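PDB 3VAS: putative adenosine kinase from Schistosoma mansoni, which probably catalyses the ATP-dependent phosphorylation of adenosine to AMP, a reaction of purine salvage, as a member of the ribokinase family. Local coordinates for residues A179-N190 / K208-L219; D228-V237 / Y264-D272. One frame throughout, in Å; residues are numbered along the deposited sequence.

How the interactions relate
The two contacts follow one another along the chain: interaction 1 closes at residue 219, before interaction 2 opens at 228, with helix 217-222 leading directly into helix 224-231. Their centres lie about 12 Å apart. They share the central sheet of the ribokinase-type domain, where strand 209-213 pairs in parallel with 181-185 on one flank and 236-240 on the other. Interaction 1 is buried, about 7 Å from the chain centre, and reaches the adenosine pocket through Phe187; interaction 2 is partly buried, about 18 Å out. Phe210 N bonds Asn235 OD1 and Phe212 N bonds Ile236 O, so the sheet continues from the strands by the adenosine pocket outward to interaction 2.

Interaction 1: A179-N190 / K208-L219. With ADN (adenosine), chain C.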
loop_
_atom_site.group_PDB
_atom_site.type_symbol
_atom_site.label_atom_id
_atom_site.label_comp_id
_atom_site.label_asym_id
_atom_site.label_seq_id
_atom_site.Cartn_x
_atom_site.Cartn_y
_atom_site.Cartn_z
ATOM N N ALA A 179 -17.933 -7.250 -1.862
ATOM C CA ALA A 179 -17.251 -5.964 -1.713
ATOM C C ALA A 179 -17.716 -4.956 -2.755
ATOM O O ALA A 179 -18.057 -5.323 -3.877
ATOM C CB ALA A 179 -15.744 -6.141 -1.786
ATOM N N GLN A 180 -17.735 -3.684 -2.375
ATOM C CA GLN A 180 -18.080 -2.613 -3.306
ATOM C C GLN A 180 -16.847 -1.769 -3.568
ATOM O O GLN A 180 -16.811 -0.968 -4.506
ATOM C CB GLN A 180 -19.208 -1.746 -2.745
ATOM C CG GLN A 180 -20.511 -2.503 -2.533
ATOM C CD GLN A 180 -21.040 -3.110 -3.818
ATOM O OE1 GLN A 180 -21.439 -4.276 -3.851
ATOM N NE2 GLN A 180 -21.046 -2.321 -4.888
ATOM N N VAL A 181 -15.836 -1.967 -2.725
ATOM C CA VAL A 181 -14.595 -1.200 -2.782
ATOM C C VAL A 181 -13.387 -2.125 -2.673
ATOM O O VAL A 181 -13.344 -2.997 -1.805
ATOM C CB VAL A 181 -14.527 -0.167 -1.637
ATOM C CG1 VAL A 181 -13.190 0.568 -1.651
ATOM C CG2 VAL A 181 -15.692 0.816 -1.731
ATOM N N TYR A 182 -12.409 -1.937 -3.554
ATOM C CA TYR A 182 -11.172 -2.709 -3.492
ATOM C C TYR A 182 -9.954 -1.811 -3.321
ATOM O O TYR A 182 -9.893 -0.710 -3.874
ATOM C CB TYR A 182 -11.003 -3.575 -4.741
ATOM C CG TYR A 182 -12.212 -4.419 -5.059
ATOM C CD1 TYR A 182 -12.430 -5.626 -4.409
ATOM C CD2 TYR A 182 -13.140 -4.006 -6.002
ATOM C CE1 TYR A 182 -13.538 -6.400 -4.694
ATOM C CE2 TYR A 182 -14.253 -4.771 -6.290
ATOM C CZ TYR A 182 -14.447 -5.966 -5.635
ATOM O OH TYR A 182 -15.554 -6.732 -5.922
ATOM N N TYR A 183 -8.996 -2.280 -2.531
ATOM C CA TYR A 183 -7.695 -1.643 -2.456
ATOM C C TYR A 183 -6.608 -2.686 -2.677
ATOM O O TYR A 183 -6.476 -3.622 -1.889
ATOM C CB TYR A 183 -7.477 -0.954 -1.104
ATOM C CG TYR A 183 -6.146 -0.234 -1.030
ATOM C CD1 TYR A 183 -5.995 1.051 -1.549
ATOM C CD2 TYR A 183 -5.030 -0.846 -0.466
ATOM C CE1 TYR A 183 -4.774 1.712 -1.498
ATOM C CE2 TYR A 183 -3.805 -0.198 -0.414
ATOM C CZ TYR A 183 -3.683 1.080 -0.927
ATOM O OH TYR A 183 -2.467 1.725 -0.862
ATOM N N ILE A 184 -5.845 -2.534 -3.756
ATOM C CA ILE A 184 -4.677 -3.377 -3.983
ATOM C C ILE A 184 -3.464 -2.525 -4.357
ATOM O O ILE A 184 -3.513 -1.730 -5.299
ATOM C CB ILE A 184 -4.910 -4.421 -5.095
ATOM C CG1 ILE A 184 -6.233 -5.165 -4.894
ATOM C CG2 ILE A 184 -3.751 -5.413 -5.141
ATOM C CD1 ILE A 184 -6.540 -6.153 -6.005
ATOM N N ALA A 185 -2.380 -2.688 -3.605
ATOM C CA ALA A 185 -1.135 -1.978 -3.887
ATOM C C ALA A 185 -0.421 -2.574 -5.098
ATOM O O ALA A 185 -0.591 -3.756 -5.415
ATOM C CB ALA A 185 -0.215 -2.001 -2.669
ATOM N N GLY A 186 0.382 -1.748 -5.764
ATOM C CA GLY A 186 1.157 -2.188 -6.907
ATOM C C GLY A 186 2.091 -3.336 -6.574
ATOM O O GLY A 186 2.434 -4.131 -7.446
ATOM N N PHE A 187 2.496 -3.417 -5.308
ATOM C CA PHE A 187 3.391 -4.465 -4.824
ATOM C C PHE A 187 2.923 -5.879 -5.166
ATOM O O PHE A 187 3.734 -6.802 -5.249
ATOM C CB PHE A 187 3.549 -4.362 -3.308
ATOM C CG PHE A 187 4.439 -3.235 -2.854
ATOM C CD1 PHE A 187 4.029 -2.377 -1.846
ATOM C CD2 PHE A 187 5.696 -3.053 -3.411
ATOM C CE1 PHE A 187 4.844 -1.345 -1.416
ATOM C CE2 PHE A 187 6.514 -2.023 -2.983
ATOM C CZ PHE A 187 6.087 -1.171 -1.985
ATOM N N VAL A 188 1.619 -6.046 -5.350
ATOM C CA VAL A 188 1.040 -7.367 -5.595
ATOM C C VAL A 188 1.291 -7.848 -7.030
ATOM O O VAL A 188 1.126 -9.028 -7.341
ATOM C CB VAL A 188 -0.461 -7.377 -5.242
ATOM C CG1 VAL A 188 -1.030 -8.791 -5.284
ATOM C CG2 VAL A 188 -0.655 -6.783 -3.856
ATOM N N ILE A 189 1.714 -6.930 -7.894
ATOM C CA ILE A 189 2.127 -7.286 -9.247
ATOM C C ILE A 189 3.192 -8.384 -9.217
ATOM O O ILE A 189 3.170 -9.295 -10.048
ATOM C CB ILE A 189 2.644 -6.048 -10.021
ATOM C CG1 ILE A 189 1.472 -5.127 -10.382
ATOM C CG2 ILE A 189 3.391 -6.462 -11.281
ATOM C CD1 ILE A 189 1.883 -3.744 -10.848
ATOM N N ASN A 190 4.095 -8.316 -8.236
ATOM C CA ASN A 190 5.190 -9.282 -8.119
ATOM C C ASN A 190 4.770 -10.657 -7.591
ATOM O O ASN A 190 5.475 -11.650 -7.793
ATOM C CB ASN A 190 6.305 -8.740 -7.217
ATOM C CG ASN A 190 6.944 -7.470 -7.758
ATOM O OD1 ASN A 190 7.175 -6.519 -7.011
ATOM N ND2 ASN A 190 7.235 -7.450 -9.057
ATOM N N LYS A 208 -17.826 -1.113 -9.628
ATOM C CA LYS A 208 -17.406 -0.940 -8.248
ATOM C C LYS A 208 -16.234 0.029 -8.174
ATOM O O LYS A 208 -15.816 0.588 -9.190
ATOM C CB LYS A 208 -17.034 -2.290 -7.633
ATOM C CG LYS A 208 -18.191 -3.280 -7.584
ATOM C CD LYS A 208 -17.767 -4.606 -6.975
ATOM C CE LYS A 208 -18.927 -5.590 -6.913
ATOM N NZ LYS A 208 -18.586 -6.803 -6.121
ATOM N N LEU A 209 -15.703 0.227 -6.974
ATOM C CA LEU A 209 -14.609 1.171 -6.779
ATOM C C LEU A 209 -13.280 0.457 -6.566
ATOM O O LEU A 209 -13.059 -0.161 -5.526
ATOM C CB LEU A 209 -14.899 2.088 -5.588
ATOM C CG LEU A 209 -13.934 3.264 -5.445
ATOM C CD1 LEU A 209 -14.262 4.354 -6.475
ATOM C CD2 LEU A 209 -13.950 3.820 -4.027
ATOM N N PHE A 210 -12.390 0.557 -7.547
ATOM C CA PHE A 210 -11.087 -0.085 -7.450
ATOM C C PHE A 210 -9.991 0.948 -7.217
ATOM O O PHE A 210 -9.783 1.836 -8.040
ATOM C CB PHE A 210 -10.786 -0.899 -8.713
ATOM C CG PHE A 210 -9.565 -1.777 -8.590
ATOM C CD1 PHE A 210 -9.684 -3.090 -8.161
ATOM C CD2 PHE A 210 -8.304 -1.286 -8.892
ATOM C CE1 PHE A 210 -8.569 -3.902 -8.042
ATOM C CE2 PHE A 210 -7.183 -2.091 -8.776
ATOM C CZ PHE A 210 -7.316 -3.401 -8.346
ATOM N N CYS A 211 -9.280 0.812 -6.101
ATOM C CA CYS A 211 -8.230 1.756 -5.730
ATOM C C CYS A 211 -6.852 1.115 -5.836
ATOM O O CYS A 211 -6.631 0.009 -5.342
ATOM C CB CYS A 211 -8.465 2.281 -4.310
ATOM S SG CYS A 211 -10.146 2.916 -4.034
ATOM N N PHE A 212 -5.926 1.821 -6.479
ATOM C CA PHE A 212 -4.629 1.261 -6.829
ATOM C C PHE A 212 -3.505 2.185 -6.378
ATOM O O PHE A 212 -3.599 3.404 -6.526
ATOM C CB PHE A 212 -4.570 1.036 -8.344
ATOM C CG PHE A 212 -3.275 0.437 -8.830
ATOM C CD1 PHE A 212 -2.900 -0.845 -8.451
ATOM C CD2 PHE A 212 -2.449 1.145 -9.687
ATOM C CE1 PHE A 212 -1.711 -1.401 -8.902
ATOM C CE2 PHE A 212 -1.255 0.599 -10.144
ATOM C CZ PHE A 212 -0.887 -0.677 -9.752
ATOM N N ASN A 213 -2.449 1.606 -5.815
ATOM C CA ASN A 213 -1.295 2.388 -5.378
ATOM C C ASN A 213 -0.061 2.071 -6.231
ATOM O O ASN A 213 0.262 0.901 -6.446
ATOM C CB ASN A 213 -1.007 2.121 -3.894
ATOM C CG ASN A 213 -0.236 3.260 -3.227
ATOM O OD1 ASN A 213 0.856 3.633 -3.662
ATOM N ND2 ASN A 213 -0.813 3.820 -2.166
ATOM N N LEU A 214 0.619 3.105 -6.721
ATOM C CA LEU A 214 1.846 2.905 -7.501
ATOM C C LEU A 214 2.940 2.228 -6.658
ATOM O O LEU A 214 3.809 1.531 -7.190
ATOM C CB LEU A 214 2.355 4.229 -8.094
ATOM C CG LEU A 214 1.449 4.987 -9.077
ATOM C CD1 LEU A 214 2.100 6.286 -9.555
ATOM C CD2 LEU A 214 1.070 4.108 -10.266
ATOM N N SER A 215 2.892 2.459 -5.348
ATOM C CA SER A 215 3.672 1.703 -4.360
ATOM C C SER A 215 5.190 1.943 -4.308
ATOM O O SER A 215 5.736 2.167 -3.228
ATOM C CB SER A 215 3.366 0.204 -4.445
ATOM O OG SER A 215 1.998 -0.036 -4.166
ATOM N N ALA A 216 5.862 1.884 -5.457
ATOM C CA ALA A 216 7.319 2.028 -5.514
ATOM C C ALA A 216 7.806 2.296 -6.942
ATOM O O ALA A 216 7.226 1.789 -7.903
ATOM C CB ALA A 216 7.997 0.779 -4.957
ATOM N N PRO A 217 8.884 3.083 -7.082
ATOM C CA PRO A 217 9.418 3.415 -8.410
ATOM C C PRO A 217 9.773 2.196 -9.273
ATOM O O PRO A 217 9.528 2.239 -10.476
ATOM C CB PRO A 217 10.676 4.233 -8.088
ATOM C CG PRO A 217 10.389 4.830 -6.752
ATOM C CD PRO A 217 9.636 3.756 -6.008
ATOM N N PHE A 218 10.322 1.136 -8.684
ATOM C CA PHE A 218 10.736 -0.019 -9.483
ATOM C C PHE A 218 9.580 -0.672 -10.249
ATOM O O PHE A 218 9.789 -1.261 -11.312
ATOM C CB PHE A 218 11.539 -1.050 -8.661
ATOM C CG PHE A 218 10.707 -1.887 -7.715
ATOM C CD1 PHE A 218 10.068 -3.041 -8.157
ATOM C CD2 PHE A 218 10.609 -1.550 -6.372
ATOM C CE1 PHE A 218 9.314 -3.827 -7.281
ATOM C CE2 PHE A 218 9.861 -2.332 -5.488
ATOM C CZ PHE A 218 9.212 -3.471 -5.945
ATOM N N LEU A 219 8.368 -0.547 -9.720
ATOM C CA LEU A 219 7.189 -1.106 -10.379
ATOM C C LEU A 219 6.887 -0.406 -11.702
ATOM O O LEU A 219 6.625 -1.062 -12.709
ATOM C CB LEU A 219 5.968 -1.060 -9.457
ATOM C CG LEU A 219 6.029 -2.005 -8.253
ATOM C CD1 LEU A 219 4.948 -1.650 -7.247
ATOM C CD2 LEU A 219 5.915 -3.470 -8.689
HETATM O "O5'" ADN C . 4.756 1.447 3.221
HETATM C "C5'" ADN C . 5.592 0.782 4.166
HETATM C "C4'" ADN C . 5.281 -0.693 4.231
HETATM O "O4'" ADN C . 5.571 -1.305 2.964
HETATM C "C3'" ADN C . 6.060 -1.508 5.270
HETATM O "O3'" ADN C . 5.192 -1.866 6.346
HETATM C "C2'" ADN C . 6.486 -2.785 4.511
HETATM O "O2'" ADN C . 6.178 -3.993 5.173
HETATM C "C1'" ADN C . 5.728 -2.674 3.187
HETATM N N9 ADN C . 6.408 -3.282 2.044
HETATM C C8 ADN C . 7.684 -3.166 1.725
HETATM N N7 ADN C . 7.912 -3.979 0.519
HETATM C C5 ADN C . 6.674 -4.588 0.155
HETATM C C6 ADN C . 6.325 -5.444 -0.885
HETATM N N6 ADN C . 7.321 -5.864 -1.834
HETATM N N1 ADN C . 5.016 -5.896 -0.996
HETATM C C2 ADN C . 4.062 -5.498 -0.093
HETATM N N3 ADN C . 4.404 -4.652 0.929
HETATM C C4 ADN C . 5.744 -4.202 1.039
#
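Ile184 and Phe210 meet in the apolar centre, the isoleucine tip CD1 lying 3.7 Å from Phe210 CE1. The phenylalanine ring reaches back to its neighbour strand because CG stands anti to the backbone N (chi1 -170°), and Tyr182 CB touches its CD1. Isoleucine and phenylalanine are bulky and apolar, suited to a buried sheet face, which Met230 of helix 224-231 also covers. Beyond the strands' C-terminal ends, Phe187 is sandwiched: Ser215 CB sits over its ring centre, 3.7 Å from the centroid, and adenosine C6 lies over the opposite face.

Strands 181-185 and 209-213 run parallel, with Tyr182 N bonded to Leu209 O (2.7 Å). On the sheet face away from Phe210, Tyr183 OH accepts from Asn213 ND2 (3.0 Å), ring and amide planes nearly perpendicular. Asn213 OD1 takes Ser215 N on a lone pair, an Asx turn. At the far polar edge the extended Lys208 chain brings NZ to Ala179 O (2.7 Å) and Tyr182 OH (3.0 Å), which also bonds Val176 O. Glu177 O and His202 NE2 make four acceptors for three protons, probably stabilising the ammonium without a counter-ion among them; the other end of this beta-alpha-beta unit offers adenine an aromatic face.

Interaction 2: D228-V237 / Y264-D272; sequences DEMISYSNIV and YIADLPFAD
Ile231 turns its side chain toward Ile265 and Leu268, and its branches divide the work. From CB, CG2 stands anti to the backbone N and meets Leu268 CD1 at 3.8 Å, with Ile265 CG2 equally near. The other branch, CG1, runs on to CD1, which rests 3.8 Å from Ile265 CG2 and 4.0 Å from both CG1 and CD1 of Ile265, the two side chains crossing at about a right angle. A beta-branched residue suits this spot because it fills two directions at once; Val237 CG2 adds to the same cluster.

A type I turn from Ile231 to Ser234 turns the carbonyls of Ser232 and Ser234 toward residues 264-272. Ser232 O accepts from Ala271 N (2.9 Å), while Ser234 O approaches Phe270 CE1. The small methyl of Ala271 makes a CH-pi contact over one face of the Tyr233 ring, offset toward the CZ/CE2 rim. Serines fit the turn: their hydroxyls bond the carbonyls of Glu229 (from Ser232) and Met230 (from Ser234). Asp228 OD2 reaches Tyr264 OH through a water, and its carboxylate also bonds Tyr247 and His251.

Helix 224-231 and strand 236-240 thus pack against helix 257-267 and its trailing loop; Tyr247 of helix 241-250 touches both sides, and Arg276 and Arg278 make cation-pi contacts with Phe270.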
loop_
_atom_site.group_PDB
_atom_site.type_symbol
_atom_site.label_atom_id
_atom_site.label_comp_id
_atom_site.label_asym_id
_atom_site.label_seq_id
_atom_site.Cartn_x
_atom_site.Cartn_y
_atom_site.Cartn_z
ATOM N N ASP A 228 0.268 -0.029 -15.972
ATOM C CA ASP A 228 -0.649 0.645 -16.881
ATOM C C ASP A 228 -1.925 -0.155 -17.084
ATOM O O ASP A 228 -3.002 0.416 -17.256
ATOM C CB ASP A 228 0.019 0.941 -18.225
ATOM C CG ASP A 228 0.935 2.146 -18.164
ATOM O OD1 ASP A 228 0.857 2.908 -17.172
ATOM O OD2 ASP A 228 1.725 2.336 -19.112
ATOM N N GLU A 229 -1.813 -1.478 -17.066
ATOM C CA GLU A 229 -3.005 -2.298 -17.194
ATOM C C GLU A 229 -3.905 -2.122 -15.972
ATOM O O GLU A 229 -5.121 -1.978 -16.106
ATOM C CB GLU A 229 -2.664 -3.771 -17.411
ATOM C CG GLU A 229 -3.901 -4.628 -17.629
ATOM C CD GLU A 229 -3.592 -5.998 -18.213
ATOM O OE1 GLU A 229 -2.580 -6.616 -17.817
ATOM O OE2 GLU A 229 -4.371 -6.457 -19.073
ATOM N N MET A 230 -3.303 -2.123 -14.784
ATOM C CA MET A 230 -4.048 -1.906 -13.547
ATOM C C MET A 230 -4.732 -0.533 -13.518
ATOM O O MET A 230 -5.898 -0.424 -13.143
ATOM C CB MET A 230 -3.144 -2.084 -12.325
ATOM C CG MET A 230 -2.683 -3.522 -12.103
ATOM S SD MET A 230 -4.055 -4.692 -12.029
ATOM C CE MET A 230 -4.889 -4.131 -10.564
ATOM N N ILE A 231 -4.003 0.507 -13.918
ATOM C CA ILE A 231 -4.574 1.846 -13.990
ATOM C C ILE A 231 -5.849 1.844 -14.835
ATOM O O ILE A 231 -6.825 2.523 -14.500
ATOM C CB ILE A 231 -3.555 2.876 -14.532
ATOM C CG1 ILE A 231 -2.418 3.074 -13.523
ATOM C CG2 ILE A 231 -4.225 4.206 -14.817
ATOM C CD1 ILE A 231 -1.341 4.033 -13.988
ATOM N N SER A 232 -5.865 1.039 -15.898
ATOM C CA SER A 232 -7.012 1.026 -16.809
ATOM C C SER A 232 -8.287 0.427 -16.191
ATOM O O SER A 232 -9.366 0.528 -16.776
ATOM C CB SER A 232 -6.664 0.367 -18.160
ATOM O OG SER A 232 -6.610 -1.049 -18.078
ATOM N N TYR A 233 -8.164 -0.176 -15.008
ATOM C CA TYR A 233 -9.333 -0.659 -14.267
ATOM C C TYR A 233 -9.537 0.123 -12.967
ATOM O O TYR A 233 -10.493 -0.122 -12.229
ATOM C CB TYR A 233 -9.200 -2.151 -13.932
ATOM C CG TYR A 233 -9.126 -3.070 -15.135
ATOM C CD1 TYR A 233 -7.904 -3.386 -15.717
ATOM C CD2 TYR A 233 -10.276 -3.629 -15.678
ATOM C CE1 TYR A 233 -7.828 -4.227 -16.813
ATOM C CE2 TYR A 233 -10.212 -4.471 -16.775
ATOM C CZ TYR A 233 -8.983 -4.768 -17.339
ATOM O OH TYR A 233 -8.906 -5.602 -18.431
ATOM N N SER A 234 -8.634 1.059 -12.685
ATOM C CA SER A 234 -8.649 1.763 -11.407
ATOM C C SER A 234 -9.489 3.031 -11.459
ATOM O O SER A 234 -9.353 3.833 -12.380
ATOM C CB SER A 234 -7.227 2.110 -10.972
ATOM O OG SER A 234 -6.434 0.943 -10.857
ATOM N N ASN A 235 -10.357 3.205 -10.469
ATOM C CA ASN A 235 -11.129 4.433 -10.342
ATOM C C ASN A 235 -10.347 5.498 -9.591
ATOM O O ASN A 235 -10.555 6.694 -9.793
ATOM C CB ASN A 235 -12.450 4.159 -9.631
ATOM C CG ASN A 235 -13.221 3.029 -10.265
ATOM O OD1 ASN A 235 -13.059 1.863 -9.890
ATOM N ND2 ASN A 235 -14.058 3.360 -11.242
ATOM N N ILE A 236 -9.448 5.053 -8.716
ATOM C CA ILE A 236 -8.604 5.958 -7.940
ATOM C C ILE A 236 -7.165 5.446 -7.925
ATOM O O ILE A 236 -6.925 4.265 -7.670
ATOM C CB ILE A 236 -9.103 6.091 -6.480
ATOM C CG1 ILE A 236 -10.573 6.520 -6.442
ATOM C CG2 ILE A 236 -8.243 7.081 -5.698
ATOM C CD1 ILE A 236 -11.115 6.718 -5.038
ATOM N N VAL A 237 -6.213 6.334 -8.209
ATOM C CA VAL A 237 -4.799 5.969 -8.192
ATOM C C VAL A 237 -4.025 6.852 -7.221
ATOM O O VAL A 237 -4.101 8.081 -7.294
ATOM C CB VAL A 237 -4.157 6.079 -9.598
ATOM C CG1 VAL A 237 -2.682 5.702 -9.545
ATOM C CG2 VAL A 237 -4.897 5.205 -10.600
ATOM N N TYR A 264 -1.492 12.391 -17.225
ATOM C CA TYR A 264 -1.415 11.200 -18.062
ATOM C C TYR A 264 -2.178 10.020 -17.459
ATOM O O TYR A 264 -2.950 9.356 -18.149
ATOM C CB TYR A 264 0.047 10.819 -18.303
ATOM C CG TYR A 264 0.243 9.666 -19.260
ATOM C CD1 TYR A 264 0.447 9.894 -20.618
ATOM C CD2 TYR A 264 0.239 8.352 -18.805
ATOM C CE1 TYR A 264 0.639 8.838 -21.498
ATOM C CE2 TYR A 264 0.425 7.294 -19.675
ATOM C CZ TYR A 264 0.628 7.541 -21.019
ATOM O OH TYR A 264 0.813 6.488 -21.884
ATOM N N ILE A 265 -1.954 9.760 -16.175
ATOM C CA ILE A 265 -2.612 8.650 -15.492
ATOM C C ILE A 265 -4.126 8.853 -15.426
ATOM O O ILE A 265 -4.899 7.917 -15.631
ATOM C CB ILE A 265 -2.043 8.444 -14.071
ATOM C CG1 ILE A 265 -0.591 7.966 -14.150
ATOM C CG2 ILE A 265 -2.892 7.445 -13.284
ATOM C CD1 ILE A 265 0.010 7.623 -12.795
ATOM N N ALA A 266 -4.541 10.082 -15.149
ATOM C CA ALA A 266 -5.959 10.422 -15.084
ATOM C C ALA A 266 -6.665 10.211 -16.422
ATOM O O ALA A 266 -7.838 9.841 -16.459
ATOM C CB ALA A 266 -6.133 11.867 -14.622
ATOM N N ASP A 267 -5.945 10.446 -17.515
ATOM C CA ASP A 267 -6.555 10.425 -18.843
ATOM C C ASP A 267 -6.454 9.090 -19.577
ATOM O O ASP A 267 -7.032 8.939 -20.652
ATOM C CB ASP A 267 -5.977 11.537 -19.726
ATOM C CG ASP A 267 -6.363 12.920 -19.250
ATOM O OD1 ASP A 267 -7.183 13.031 -18.312
ATOM O OD2 ASP A 267 -5.855 13.900 -19.829
ATOM N N LEU A 268 -5.721 8.130 -19.019
ATOM C CA LEU A 268 -5.607 6.818 -19.654
ATOM C C LEU A 268 -6.991 6.214 -19.812
ATOM O O LEU A 268 -7.798 6.269 -18.883
ATOM C CB LEU A 268 -4.722 5.874 -18.835
ATOM C CG LEU A 268 -3.213 5.902 -19.078
ATOM C CD1 LEU A 268 -2.502 5.004 -18.075
ATOM C CD2 LEU A 268 -2.892 5.470 -20.505
ATOM N N PRO A 269 -7.280 5.657 -20.996
ATOM C CA PRO A 269 -8.588 5.030 -21.211
ATOM C C PRO A 269 -8.831 3.902 -20.214
ATOM O O PRO A 269 -7.878 3.247 -19.782
ATOM C CB PRO A 269 -8.477 4.463 -22.634
ATOM C CG PRO A 269 -7.439 5.317 -23.300
ATOM C CD PRO A 269 -6.442 5.627 -22.209
ATOM N N PHE A 270 -10.085 3.699 -19.827
ATOM C CA PHE A 270 -10.443 2.508 -19.072
ATOM C C PHE A 270 -10.474 1.319 -20.028
ATOM O O PHE A 270 -10.640 1.492 -21.237
ATOM C CB PHE A 270 -11.786 2.684 -18.368
ATOM C CG PHE A 270 -11.713 3.542 -17.140
ATOM C CD1 PHE A 270 -11.521 2.972 -15.893
ATOM C CD2 PHE A 270 -11.817 4.922 -17.232
ATOM C CE1 PHE A 270 -11.446 3.757 -14.763
ATOM C CE2 PHE A 270 -11.741 5.713 -16.100
ATOM C CZ PHE A 270 -11.556 5.129 -14.865
ATOM N N ALA A 271 -10.313 0.118 -19.482
ATOM C CA ALA A 271 -10.171 -1.091 -20.292
ATOM C C ALA A 271 -11.345 -1.369 -21.233
ATOM O O ALA A 271 -11.149 -1.905 -22.320
ATOM C CB ALA A 271 -9.915 -2.288 -19.405
ATOM N N ASP A 272 -12.559 -1.014 -20.821
ATOM C CA ASP A 272 -13.724 -1.215 -21.679
ATOM C C ASP A 272 -13.964 -0.027 -22.614
ATOM O O ASP A 272 -14.892 -0.035 -23.421
ATOM C CB ASP A 272 -14.981 -1.532 -20.858
ATOM C CG ASP A 272 -15.301 -0.466 -19.824
ATOM O OD1 ASP A 272 -16.258 -0.673 -19.049
ATOM O OD2 ASP A 272 -14.604 0.571 -19.780
HETATM O O HOH W 1 0.646 3.753 -21.031
#